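PadR family transcriptional regulator (Streptococcus pneumoniae, PDB 5ZQH) regulates transcription as a PadR-family (subfamily-2) factor, probably binding operator DNA as a homodimer through winged helix-turn-helix domains. Local coordinates at the interface of chains A and B. Coordinates in Å, arbitrary orientation; residue numbers count along the deposited sequence, not the author numbering. Chains: chain A/B, PadR family transcriptional regulator.

Contact 1: the interface of chains A and B. Residues chain A 3, 6-7, 10, 50; chain B 3-4.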
loop_
_atom_site.group_PDB
_atom_site.type_symbol
_atom_site.label_atom_id
_atom_site.label_comp_id
_atom_site.label_asym_id
_atom_site.label_seq_id
_atom_site.Cartn_x
_atom_site.Cartn_y
_atom_site.Cartn_z
ATOM N N GLN A 3 3.523 -3.945 -3.245
ATOM C CA GLN A 3 3.418 -3.650 -1.807
ATOM C C GLN A 3 2.143 -2.891 -1.453
ATOM O O GLN A 3 1.516 -3.177 -0.426
ATOM C CB GLN A 3 4.633 -2.864 -1.311
ATOM C CG GLN A 3 5.879 -3.703 -1.072
ATOM C CD GLN A 3 7.105 -2.852 -0.787
ATOM O OE1 GLN A 3 7.468 -1.967 -1.570
ATOM N NE2 GLN A 3 7.756 -3.118 0.339
ATOM N N LYS A 6 -0.961 -5.380 -1.688
ATOM C CA LYS A 6 -0.938 -6.240 -0.495
ATOM C C LYS A 6 -1.428 -5.517 0.757
ATOM O O LYS A 6 -2.197 -6.079 1.535
ATOM C CB LYS A 6 0.464 -6.811 -0.261
ATOM C CG LYS A 6 0.772 -8.048 -1.079
ATOM C CD LYS A 6 2.267 -8.191 -1.318
ATOM C CE LYS A 6 2.583 -9.505 -2.016
ATOM N NZ LYS A 6 4.011 -9.576 -2.430
ATOM N N GLY A 7 -0.989 -4.272 0.928
ATOM C CA GLY A 7 -1.412 -3.427 2.040
ATOM C C GLY A 7 -2.905 -3.161 2.030
ATOM O O GLY A 7 -3.550 -3.208 3.083
ATOM N N GLU A 10 -4.983 -6.457 2.762
ATOM C CA GLU A 10 -4.835 -6.770 4.187
ATOM C C GLU A 10 -5.866 -5.998 5.001
ATOM O O GLU A 10 -6.688 -6.605 5.687
ATOM C CB GLU A 10 -3.426 -6.494 4.710
ATOM C CG GLU A 10 -3.186 -7.136 6.071
ATOM C CD GLU A 10 -1.930 -6.644 6.757
ATOM O OE1 GLU A 10 -1.947 -5.517 7.300
ATOM O OE2 GLU A 10 -0.928 -7.400 6.769
ATOM N N LYS A 50 -1.805 -16.113 7.377
ATOM C CA LYS A 50 -0.846 -15.193 7.991
ATOM C C LYS A 50 -1.441 -14.441 9.180
ATOM O O LYS A 50 -0.827 -14.397 10.248
ATOM C CB LYS A 50 -0.287 -14.218 6.949
ATOM C CG LYS A 50 0.912 -13.392 7.416
ATOM C CD LYS A 50 1.587 -12.672 6.258
ATOM C CE LYS A 50 0.921 -11.342 5.941
ATOM N NZ LYS A 50 0.744 -11.147 4.473
ATOM N N GLN B 3 3.160 -2.521 4.709
ATOM C CA GLN B 3 3.188 -2.742 3.254
ATOM C C GLN B 3 2.516 -1.617 2.474
ATOM O O GLN B 3 3.017 -1.209 1.419
ATOM C CB GLN B 3 2.541 -4.077 2.883
ATOM C CG GLN B 3 3.421 -5.297 3.109
ATOM C CD GLN B 3 2.664 -6.601 2.927
ATOM O OE1 GLN B 3 1.631 -6.837 3.563
ATOM N NE2 GLN B 3 3.178 -7.461 2.056
ATOM N N LEU B 4 1.390 -1.130 3.002
ATOM C CA LEU B 4 0.668 0.010 2.433
ATOM C C LEU B 4 1.542 1.268 2.371
ATOM O O LEU B 4 1.644 1.897 1.312
ATOM C CB LEU B 4 -0.640 0.278 3.201
ATOM C CG LEU B 4 -1.441 1.571 2.976
ATOM C CD1 LEU B 4 -2.011 1.696 1.566
ATOM C CD2 LEU B 4 -2.544 1.687 4.017
HETATM O O HOH W 1 -0.490 -8.692 4.076
#
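A two-fold homodimer interface of a PadR-family winged helix-turn-helix regulator brings B:Gln3 and B:Leu4 against A:Gln3, A:Lys6 and A:Gly7, packing the starts of the two N-terminal helices, 3-19 of each chain, together; PadR proteins typically act as dimers, and this contact joins the two halves at the symmetry axis. B:Gln3 is the main contributor from chain B, with 100 Å² of its surface hidden by chain A. Its CG lies beside its own backbone N, anti to the carbonyl carbon (chi1 -79°), and the chain runs extended from there, over the first turns of the chain A helix toward A:Glu10. On the way its amide end lies against the aliphatic stem of A:Lys6, the two side chains crossing obliquely: the amide carbon CD of B:Gln3 is 3.9 Å from A:Lys6 CB, while its NE2 meets both CB and CD of the lysine, a van der Waals contact with methylenes, not the ammonium group. The amide oxygen OE1 of B:Gln3 points the other way, to water 1, at 2.9 Å. The same water is 3.0 Å from the carboxylate OE2 of A:Glu10 and 2.8 Å from the ammonium NZ of A:Lys50, which reaches in from helix 45-53. It thus bridges a glutamine of chain B to an acid and a base of chain A; the opposite charges of A:Glu10 and A:Lys50 would be expected to orient it. The carboxylate of A:Glu10 and the amide of B:Gln3 are turned 51° apart, and the water spans the gap between OE2 and OE1. Nearer the axis, A:Gly7, without a side chain, lets B:Leu4 approach, its CB 4.0 Å from A:Gly7 CA. The backbone carbonyls of A:Gln3 and B:Gln3 run antiparallel past each other, O to O at 3.1 Å; both can only accept, so this is a close approach without a bond.

Contact 2: the interface of chains A and B. Residues chain A 8, 12, 16, 34, 36; chain B 93, 96-97, 100.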
loop_
_atom_site.group_PDB
_atom_site.type_symbol
_atom_site.label_atom_id
_atom_site.label_comp_id
_atom_site.label_asym_id
_atom_site.label_seq_id
_atom_site.Cartn_x
_atom_site.Cartn_y
_atom_site.Cartn_z
ATOM N N VAL A 8 -3.450 -2.904 0.837
ATOM C CA VAL A 8 -4.883 -2.629 0.674
ATOM C C VAL A 8 -5.748 -3.860 0.999
ATOM O O VAL A 8 -6.648 -3.752 1.854
ATOM C CB VAL A 8 -5.228 -1.979 -0.696
ATOM C CG1 VAL A 8 -6.732 -1.956 -0.943
ATOM C CG2 VAL A 8 -4.675 -0.562 -0.762
ATOM N N CYS A 12 -8.515 -4.326 3.898
ATOM C CA CYS A 12 -9.874 -4.673 3.430
ATOM C C CYS A 12 -10.393 -6.004 3.987
ATOM O O CYS A 12 -11.526 -6.060 4.463
ATOM C CB CYS A 12 -9.975 -4.631 1.896
ATOM S SG CYS A 12 -9.844 -2.965 1.195
ATOM N N MET A 16 -13.533 -6.351 6.620
ATOM C CA MET A 16 -14.647 -7.255 6.304
ATOM C C MET A 16 -14.942 -8.260 7.416
ATOM O O MET A 16 -16.108 -8.508 7.727
ATOM C CB MET A 16 -14.402 -7.985 4.984
ATOM C CG MET A 16 -14.621 -7.124 3.756
ATOM S SD MET A 16 -14.136 -7.986 2.254
ATOM C CE MET A 16 -14.509 -6.730 1.030
ATOM N N ALA A 34 -16.707 -6.291 -4.200
ATOM C CA ALA A 34 -16.175 -4.969 -3.858
ATOM C C ALA A 34 -15.332 -4.379 -4.993
ATOM O O ALA A 34 -15.040 -3.175 -4.997
ATOM C CB ALA A 34 -15.368 -5.039 -2.570
ATOM N N PHE A 36 -12.588 -6.549 -6.557
ATOM C CA PHE A 36 -11.464 -7.456 -6.762
ATOM C C PHE A 36 -11.870 -8.628 -7.680
ATOM O O PHE A 36 -11.898 -9.795 -7.272
ATOM C CB PHE A 36 -10.898 -7.924 -5.407
ATOM C CG PHE A 36 -10.394 -6.800 -4.529
ATOM C CD1 PHE A 36 -9.081 -6.336 -4.648
ATOM C CD2 PHE A 36 -11.230 -6.199 -3.578
ATOM C CE1 PHE A 36 -8.615 -5.298 -3.841
ATOM C CE2 PHE A 36 -10.771 -5.164 -2.774
ATOM C CZ PHE A 36 -9.461 -4.715 -2.903
ATOM N N LEU B 93 -7.720 1.216 -6.407
ATOM C CA LEU B 93 -7.847 0.802 -5.010
ATOM C C LEU B 93 -8.604 1.812 -4.139
ATOM O O LEU B 93 -9.299 1.410 -3.205
ATOM C CB LEU B 93 -6.481 0.434 -4.404
ATOM C CG LEU B 93 -5.742 -0.782 -4.998
ATOM C CD1 LEU B 93 -4.296 -0.827 -4.520
ATOM C CD2 LEU B 93 -6.449 -2.098 -4.699
ATOM N N LYS B 96 -12.357 1.154 -4.674
ATOM C CA LYS B 96 -12.637 -0.131 -4.015
ATOM C C LYS B 96 -12.763 0.025 -2.494
ATOM O O LYS B 96 -13.705 -0.502 -1.890
ATOM C CB LYS B 96 -11.537 -1.157 -4.326
ATOM C CG LYS B 96 -11.536 -1.702 -5.743
ATOM C CD LYS B 96 -10.360 -2.643 -5.932
ATOM C CE LYS B 96 -10.415 -3.341 -7.275
ATOM N NZ LYS B 96 -9.414 -4.440 -7.345
ATOM N N VAL B 97 -11.799 0.738 -1.899
ATOM C CA VAL B 97 -11.720 0.973 -0.453
ATOM C C VAL B 97 -12.909 1.811 0.031
ATOM O O VAL B 97 -13.511 1.487 1.063
ATOM C CB VAL B 97 -10.343 1.577 -0.042
ATOM C CG1 VAL B 97 -10.362 2.171 1.359
ATOM C CG2 VAL B 97 -9.257 0.517 -0.113
ATOM N N ILE B 100 -15.996 -0.417 0.254
ATOM C CA ILE B 100 -15.934 -1.319 1.417
ATOM C C ILE B 100 -16.224 -0.562 2.724
ATOM O O ILE B 100 -17.001 -1.036 3.565
ATOM C CB ILE B 100 -14.572 -2.065 1.473
ATOM C CG1 ILE B 100 -14.456 -3.021 0.278
ATOM C CG2 ILE B 100 -14.399 -2.833 2.783
ATOM C CD1 ILE B 100 -13.043 -3.360 -0.151
#
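Helix 77-101 of chain B, the C-terminal dimerisation helix of this PadR-family regulator, packs against the N-terminal helix 3-19 of chain A and, on another side, against the end of helix 24-34 and the loop that carries A:Phe36. B:Ile100 reaches between these elements of chain A. Its CG1 branch, set beside the backbone N (chi1 -66°), ends in CD1, which touches A:Cys12 SG at 3.5 Å, while CG1 itself meets the methyl CB of A:Ala34 at 3.6 Å. The tip of A:Met16, its CE methyl, closes on the same branch, the two side chains crossing at about a right angle. A:Phe36 is met on two aspects: B:Ile100 CD1 lies at the ring's edge, in plane, and the extended B:Lys96 passes over one face, its CD 3.8 Å from the ring centroid, offset toward the rim. Beyond it the ammonium NZ comes to 3.3 Å from A:Phe36 CD1, where its charge may also be drawn to the ring. One turn before A:Cys12 on helix 3-19, A:Val8 presents both methyls to chain B. CG1, anti to the backbone N (chi1 169°), touches B:Val97 CG2 at 3.6 Å and B:Leu93 CD2, whereas CG2 meets B:Leu93 CD1 at 3.8 Å. B:Val97 CG2 also contacts A:Cys12 SG, whose thiol makes a weak hydrogen bond to the carbonyl O of A:Val8.

The centres of contact 1 and contact 2 lie about 12 Å apart, measured over their C-alpha atoms, and they share helix 3-19 of chain A. That helix offers A:Gly7 to the partner's N-terminal helix in contact 1 and the neighbouring A:Val8 to the partner's C-terminal helix in contact 2. Contact 1 is small and partly polar and watery, whereas contact 2 is mainly apolar, with B:Lys96 as its charged member. Since each has a twin with the chains exchanged, both ends of either chain are engaged, which probably fixes the relative placement of the two DNA-binding domains.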